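Local coordinates for protein ribokinase RBSK (Mycobacterium tuberculosis, PDB 3GO6) that binds ribose and probably transfers a phosphoryl group from ATP to its O-5, with a divalent cation, to give D-ribose 5-phosphate, at residues Gly247-Gly252 with Cys291-Ala296; Cys23-Val28 with Ala132-Val137; Ser177-Asp182 with Asn199-Asn204. One frame throughout, in Å; residues are numbered along the deposited sequence.

Interaction 1: residues Gly247-Gly252 with Cys291-Ala296. With RIB (alpha-D-ribofuranose), chain C.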
# COMPACT_ATOMS: atom_id res chain seq x y z
N GLY A 247 -16.74 -6.70 9.50
CA GLY A 247 -18.01 -6.11 9.03
C GLY A 247 -18.53 -6.80 7.77
O GLY A 247 -19.73 -7.00 7.63
N ASP A 248 -17.63 -7.16 6.85
CA ASP A 248 -18.03 -7.90 5.63
C ASP A 248 -18.52 -9.28 5.99
O ASP A 248 -19.45 -9.78 5.37
CB ASP A 248 -16.84 -8.01 4.67
CG ASP A 248 -16.44 -6.67 4.08
OD1 ASP A 248 -17.33 -5.79 3.96
OD2 ASP A 248 -15.23 -6.49 3.78
N VAL A 249 -17.87 -9.90 6.98
CA VAL A 249 -18.34 -11.20 7.48
C VAL A 249 -19.75 -11.08 8.06
O VAL A 249 -20.64 -11.86 7.72
CB VAL A 249 -17.35 -11.83 8.51
CG1 VAL A 249 -17.94 -13.13 9.08
CG2 VAL A 249 -15.98 -12.15 7.84
N PHE A 250 -19.95 -10.09 8.93
CA PHE A 250 -21.30 -9.84 9.48
C PHE A 250 -22.33 -9.73 8.35
O PHE A 250 -23.38 -10.39 8.39
CB PHE A 250 -21.27 -8.58 10.35
CG PHE A 250 -22.61 -8.21 10.95
CD1 PHE A 250 -22.88 -8.50 12.30
CD2 PHE A 250 -23.58 -7.55 10.19
CE1 PHE A 250 -24.12 -8.16 12.88
CE2 PHE A 250 -24.83 -7.22 10.75
CZ PHE A 250 -25.09 -7.52 12.10
N ALA A 251 -22.03 -8.94 7.31
CA ALA A 251 -22.99 -8.67 6.23
C ALA A 251 -23.29 -9.92 5.41
O ALA A 251 -24.46 -10.21 5.10
CB ALA A 251 -22.48 -7.55 5.33
N GLY A 252 -22.24 -10.68 5.07
CA GLY A 252 -22.42 -11.89 4.26
C GLY A 252 -23.21 -12.94 5.01
O GLY A 252 -24.09 -13.61 4.44
N CYS A 291 -11.10 -14.40 6.65
CA CYS A 291 -11.43 -14.57 8.07
C CYS A 291 -12.86 -15.06 8.39
O CYS A 291 -13.22 -15.19 9.57
CB CYS A 291 -11.15 -13.27 8.82
SG CYS A 291 -12.18 -11.87 8.29
N ALA A 292 -13.66 -15.33 7.36
CA ALA A 292 -15.05 -15.76 7.58
C ALA A 292 -15.11 -17.21 8.11
O ALA A 292 -14.48 -18.10 7.56
CB ALA A 292 -15.86 -15.63 6.30
N PRO A 293 -15.87 -17.43 9.20
CA PRO A 293 -15.95 -18.76 9.77
C PRO A 293 -16.91 -19.67 9.00
O PRO A 293 -17.81 -19.20 8.29
CB PRO A 293 -16.50 -18.48 11.18
CG PRO A 293 -17.40 -17.32 10.97
CD PRO A 293 -16.66 -16.45 9.98
N ALA A 294 -16.71 -20.97 9.15
CA ALA A 294 -17.63 -21.96 8.58
C ALA A 294 -18.94 -21.96 9.36
O ALA A 294 -18.98 -21.52 10.53
CB ALA A 294 -16.98 -23.36 8.55
N ALA A 295 -20.01 -22.44 8.73
CA ALA A 295 -21.32 -22.47 9.38
C ALA A 295 -21.27 -23.19 10.74
O ALA A 295 -21.88 -22.75 11.71
CB ALA A 295 -22.35 -23.12 8.47
N ALA A 296 -20.52 -24.30 10.78
CA ALA A 296 -20.42 -25.09 12.01
C ALA A 296 -19.72 -24.33 13.13
O ALA A 296 -20.07 -24.51 14.31
CB ALA A 296 -19.72 -26.41 11.74
O5 RIB C . -14.16 -4.32 4.55
C5 RIB C . -12.78 -4.53 4.19
C4 RIB C . -12.65 -4.43 2.65
O4 RIB C . -12.85 -3.06 2.27
C3 RIB C . -11.26 -4.78 2.14
O3 RIB C . -11.13 -6.13 1.65
C2 RIB C . -10.99 -3.73 1.07
O2 RIB C . -10.78 -4.32 -0.21
C1 RIB C . -12.16 -2.76 1.07
O1 RIB C . -13.06 -3.00 -0.02
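Val249, in the first turns of helix 246-257, passes the loop that leads into helix 295-303 at Ala292, the two CA atoms being 5.6 Å apart. Its side chain carries the whole contact, and the two methyls divide the work. CG2 lies against the loop backbone, 3.7 Å from Ala292 CA, and also meets Ala292 CB and, at 3.8 Å, Cys291 SG. CG1, anti to the backbone N (chi1 175°), reaches farther along the loop to Pro293 CD at 3.7 Å. All these approaches are apolar. Ala282 and Leu281 of helix 265-282 pack against Val249 and Pro293 respectively, and Ala292 also touches Ala65 of helix 58-68.

The helix start belongs to the GAGD signature of the PfkB family, which ends at Asp248. Asp248 itself does not touch the loop; its carboxylate meets the sugar: ribose O5 donates to Asp248 OD2 over a short 2.5 Å. Asn61 ND2 also bonds OD2, while Gln62 NE2 is hydrogen-bonded to OD1, so both oxygens are held. O5 is the hydroxyl expected to be phosphorylated, consistent with the predicted role of Asp248 as proton acceptor. On the loop side, the Cys291 side chain comes within about 4 Å of the bound magnesium ion.

Interaction 2: residues Cys23-Val28 with Ala132-Val137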
# COMPACT_ATOMS: atom_id res chain seq x y z
N CYS A 23 -27.19 -13.28 -4.12
CA CYS A 23 -26.45 -12.59 -5.18
C CYS A 23 -25.74 -11.34 -4.62
O CYS A 23 -26.40 -10.44 -4.07
CB CYS A 23 -27.37 -12.20 -6.33
SG CYS A 23 -26.51 -11.16 -7.53
N VAL A 24 -24.41 -11.31 -4.73
CA VAL A 24 -23.66 -10.15 -4.26
C VAL A 24 -23.27 -9.31 -5.48
O VAL A 24 -22.62 -9.81 -6.40
CB VAL A 24 -22.40 -10.57 -3.47
CG1 VAL A 24 -21.62 -9.34 -2.98
CG2 VAL A 24 -22.78 -11.48 -2.31
N VAL A 25 -23.66 -8.05 -5.48
CA VAL A 25 -23.25 -7.14 -6.56
C VAL A 25 -22.36 -6.10 -5.88
O VAL A 25 -22.82 -5.33 -5.03
CB VAL A 25 -24.48 -6.48 -7.27
CG1 VAL A 25 -24.03 -5.38 -8.26
CG2 VAL A 25 -25.32 -7.53 -8.01
N GLY A 26 -21.07 -6.11 -6.21
CA GLY A 26 -20.13 -5.28 -5.45
C GLY A 26 -18.71 -5.38 -5.92
O GLY A 26 -18.45 -5.77 -7.08
N SER A 27 -17.79 -5.03 -5.03
CA SER A 27 -16.42 -4.78 -5.41
C SER A 27 -15.46 -5.91 -5.06
O SER A 27 -15.70 -6.69 -4.14
CB SER A 27 -15.93 -3.51 -4.71
OG SER A 27 -16.18 -3.66 -3.33
N VAL A 28 -14.37 -5.97 -5.81
CA VAL A 28 -13.31 -6.94 -5.58
C VAL A 28 -11.99 -6.21 -5.78
O VAL A 28 -11.77 -5.56 -6.80
CB VAL A 28 -13.47 -8.23 -6.49
CG1 VAL A 28 -13.57 -7.87 -8.02
CG2 VAL A 28 -12.36 -9.28 -6.20
N ALA A 132 -15.15 0.84 -10.16
CA ALA A 132 -15.80 2.12 -10.47
C ALA A 132 -16.47 2.11 -11.85
O ALA A 132 -17.25 3.00 -12.17
CB ALA A 132 -14.79 3.28 -10.39
N HIS A 133 -16.18 1.10 -12.66
CA HIS A 133 -16.74 1.00 -14.00
C HIS A 133 -17.69 -0.17 -14.19
O HIS A 133 -17.96 -0.57 -15.31
CB HIS A 133 -15.62 0.95 -15.04
CG HIS A 133 -14.68 2.10 -14.92
ND1 HIS A 133 -15.03 3.39 -15.28
CD2 HIS A 133 -13.42 2.17 -14.42
CE1 HIS A 133 -14.01 4.19 -15.03
NE2 HIS A 133 -13.03 3.48 -14.50
N LEU A 134 -18.17 -0.74 -13.08
CA LEU A 134 -19.21 -1.76 -13.15
C LEU A 134 -20.56 -1.15 -13.54
O LEU A 134 -21.12 -0.34 -12.80
CB LEU A 134 -19.34 -2.52 -11.82
CG LEU A 134 -20.39 -3.65 -11.82
CD1 LEU A 134 -19.97 -4.79 -12.73
CD2 LEU A 134 -20.70 -4.17 -10.41
N THR A 135 -21.07 -1.55 -14.71
CA THR A 135 -22.39 -1.14 -15.18
C THR A 135 -23.36 -2.30 -14.94
O THR A 135 -22.93 -3.43 -14.74
CB THR A 135 -22.40 -0.76 -16.70
OG1 THR A 135 -21.93 -1.86 -17.48
CG2 THR A 135 -21.51 0.45 -16.97
N PRO A 136 -24.68 -2.03 -14.93
CA PRO A 136 -25.62 -3.11 -14.60
C PRO A 136 -25.55 -4.34 -15.54
O PRO A 136 -25.76 -4.20 -16.75
CB PRO A 136 -26.98 -2.43 -14.66
CG PRO A 136 -26.70 -0.96 -14.52
CD PRO A 136 -25.36 -0.74 -15.16
N VAL A 137 -25.22 -5.50 -14.99
CA VAL A 137 -25.15 -6.76 -15.76
C VAL A 137 -26.57 -7.34 -15.79
O VAL A 137 -27.19 -7.53 -14.73
CB VAL A 137 -24.10 -7.77 -15.15
CG1 VAL A 137 -24.09 -9.11 -15.89
CG2 VAL A 137 -22.67 -7.16 -15.14
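Val25 and Leu134 meet through one methyl each, CG1 of the valine and CD2 of the leucine, 4.1 Å apart. Both CB atoms are directed into the space between the segments, and the two side chains run at a slant to each other instead of lying alongside. Leu134 does most of the reaching: with CG anti to the backbone N (chi1 -178°), its isobutyl group stretches from the loop toward Val25 and Gly26. This length is needed, because the backbones stay well apart, with 8.5 Å between Gly26 CA and Leu134 CA. The same CD2 lies 4.3 Å from Gly26 O, a loose van der Waals approach. The contact is therefore a light one, a single methyl resting near Val25 and Gly26, yet every residue that touches is buried.

Val25 also touches Ser76 of strand 72-76 and Ala161 of helix 155-167, and Thr157 OG1 of the same helix is hydrogen-bonded to Leu134 O. Just beyond the contact, Ser27 OG bonds to Glu152 OE1, tying the segment that follows Val25 to a residue of the ribose pocket. Strand 21-25 runs inside the large sheet between 72-76 and 146-149, and Gly26-Val28 leads on to lid strand 29-35, while 132-137 lies on the return path from lid strand 122-127. Such a two-way junction between an alpha/beta core and a small beta lid is characteristic of the ribokinase fold.

Interaction 3: residues Ser177-Asp182 with Asn199-Asn204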
# COMPACT_ATOMS: atom_id res chain seq x y z
N SER A 177 -21.71 1.39 2.80
CA SER A 177 -20.31 1.69 3.02
C SER A 177 -19.61 1.64 1.65
O SER A 177 -19.86 0.72 0.87
CB SER A 177 -19.72 0.63 3.97
OG SER A 177 -18.36 0.87 4.28
N PRO A 178 -18.77 2.65 1.32
CA PRO A 178 -18.43 3.82 2.14
C PRO A 178 -19.56 4.83 2.14
O PRO A 178 -20.44 4.76 1.27
CB PRO A 178 -17.24 4.43 1.41
CG PRO A 178 -16.94 3.54 0.24
CD PRO A 178 -18.08 2.65 0.02
N ALA A 179 -19.52 5.74 3.10
CA ALA A 179 -20.43 6.90 3.17
C ALA A 179 -20.06 7.95 2.12
O ALA A 179 -19.02 7.85 1.46
CB ALA A 179 -20.37 7.50 4.58
N GLY A 180 -20.92 8.96 1.95
CA GLY A 180 -20.61 10.10 1.07
C GLY A 180 -20.70 9.87 -0.43
O GLY A 180 -20.18 10.66 -1.21
N GLN A 181 -21.37 8.81 -0.85
CA GLN A 181 -21.52 8.55 -2.28
C GLN A 181 -22.60 9.45 -2.93
O GLN A 181 -23.11 10.38 -2.29
CB GLN A 181 -21.71 7.05 -2.54
CG GLN A 181 -20.48 6.20 -2.12
CD GLN A 181 -19.16 6.81 -2.58
OE1 GLN A 181 -18.41 7.39 -1.78
NE2 GLN A 181 -18.87 6.68 -3.86
N ASP A 182 -22.91 9.18 -4.20
CA ASP A 182 -23.83 10.02 -5.01
C ASP A 182 -25.20 10.15 -4.33
O ASP A 182 -25.99 9.20 -4.33
CB ASP A 182 -23.99 9.43 -6.42
CG ASP A 182 -24.85 10.33 -7.35
OD1 ASP A 182 -24.30 11.29 -7.94
OD2 ASP A 182 -26.06 10.05 -7.48
N ASN A 199 -22.20 0.87 10.03
CA ASN A 199 -21.75 1.30 11.37
C ASN A 199 -22.46 2.61 11.75
O ASN A 199 -23.24 3.15 10.95
CB ASN A 199 -20.20 1.36 11.49
CG ASN A 199 -19.56 2.45 10.65
OD1 ASN A 199 -20.14 3.52 10.39
ND2 ASN A 199 -18.33 2.20 10.24
N GLU A 200 -22.22 3.12 12.95
CA GLU A 200 -22.95 4.33 13.40
C GLU A 200 -22.72 5.53 12.50
O GLU A 200 -23.67 6.21 12.10
CB GLU A 200 -22.66 4.66 14.88
CG GLU A 200 -23.29 3.65 15.85
CD GLU A 200 -24.66 4.05 16.41
OE1 GLU A 200 -25.45 4.76 15.72
OE2 GLU A 200 -24.96 3.65 17.56
N HIS A 201 -21.46 5.78 12.13
CA HIS A 201 -21.12 6.90 11.23
C HIS A 201 -21.76 6.74 9.84
O HIS A 201 -22.37 7.69 9.29
CB HIS A 201 -19.59 7.07 11.15
CG HIS A 201 -19.14 7.92 10.00
ND1 HIS A 201 -19.19 9.30 10.02
CD2 HIS A 201 -18.59 7.58 8.81
CE1 HIS A 201 -18.72 9.77 8.87
NE2 HIS A 201 -18.35 8.74 8.12
N GLU A 202 -21.63 5.55 9.26
CA GLU A 202 -22.29 5.26 7.98
C GLU A 202 -23.82 5.36 8.08
O GLU A 202 -24.48 5.85 7.14
CB GLU A 202 -21.88 3.87 7.47
CG GLU A 202 -20.39 3.72 7.16
CD GLU A 202 -19.90 2.26 7.11
OE1 GLU A 202 -20.63 1.34 7.58
OE2 GLU A 202 -18.76 2.04 6.62
N ALA A 203 -24.40 4.90 9.19
CA ALA A 203 -25.86 4.97 9.36
C ALA A 203 -26.36 6.42 9.37
O ALA A 203 -27.42 6.72 8.78
CB ALA A 203 -26.30 4.22 10.62
N ASN A 204 -25.60 7.31 10.01
CA ASN A 204 -25.91 8.75 10.04
C ASN A 204 -25.96 9.36 8.63
O ASN A 204 -26.77 10.24 8.38
CB ASN A 204 -24.86 9.53 10.85
CG ASN A 204 -24.93 9.24 12.34
OD1 ASN A 204 -25.95 8.78 12.86
ND2 ASN A 204 -23.82 9.54 13.05
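Ser177 OG donates a 2.6 Å hydrogen bond to Glu202 OE2, the one hydrogen bond across the contact between the loop 177-182 and the helix beginning at Glu200. The hydroxyl does not lie in the plane of the carboxylate: it comes from above, 52° out of it, and Ser177 CB follows closely, 3.2 Å from the same OE2. The other oxygen is turned to its own helix start, where Asn199 N gives OE1 a nearly straight bond of 2.9 Å, on the anti side and moderately tilted from the plane. Two donors thus hold the group, one on each oxygen, and together they should restrict its rotation. Glu202 reaches this place because CG stands beside the backbone N (chi1 -63°) and the chain beyond runs extended.

The bond to OE1 has a reciprocal partner. Glu202 N donates to Asn199 OD1 at 2.8 Å, meeting the amide oxygen almost in line with its C=O (166°). The pair forms a capping box, with Asn199 as N-cap, and the sequence from Asn199 to Glu202 fits the NXXE motif of PfkB kinases; Asn199 is also a predicted ATP ligand.

Farther along the loop, after the cis peptide before Pro178, the CA atoms come nearest each other, 5.4 Å between Ala179 CA and Glu202 CA. Ala179 CB approaches the His201 ring obliquely, 4.3 Å from NE2, a looser contact near the surface. The second subunit covers part of this region: its Leu47 packs on Pro178 and Gln181, and its Arg41 on His201. At the inner end, the Ser177 side chain comes within about 3 Å of that of Lys58, a residue of the ribose pocket.

In the fold
The three contacts are separate, their centres 19 to 21 Å apart and their nearest atoms about 7 Å from each other. Interaction 2 is buried throughout, while interactions 1 and 3 run from buried residues to more exposed ones; interaction 1 is nearest the chain centre. Chemistry differs with place. Interactions 1 and 2 cross through methyl packing, the first joining helix to loop, the second core strand to lid connection. Interaction 3 instead pairs a hydroxyl with a carboxylate at a helix start and borders the second subunit. Helix 58-68 is a shared neighbour: Lys58 touches Asp248 of interaction 1, Ser27 of interaction 2 and lies beside Ser177 of interaction 3.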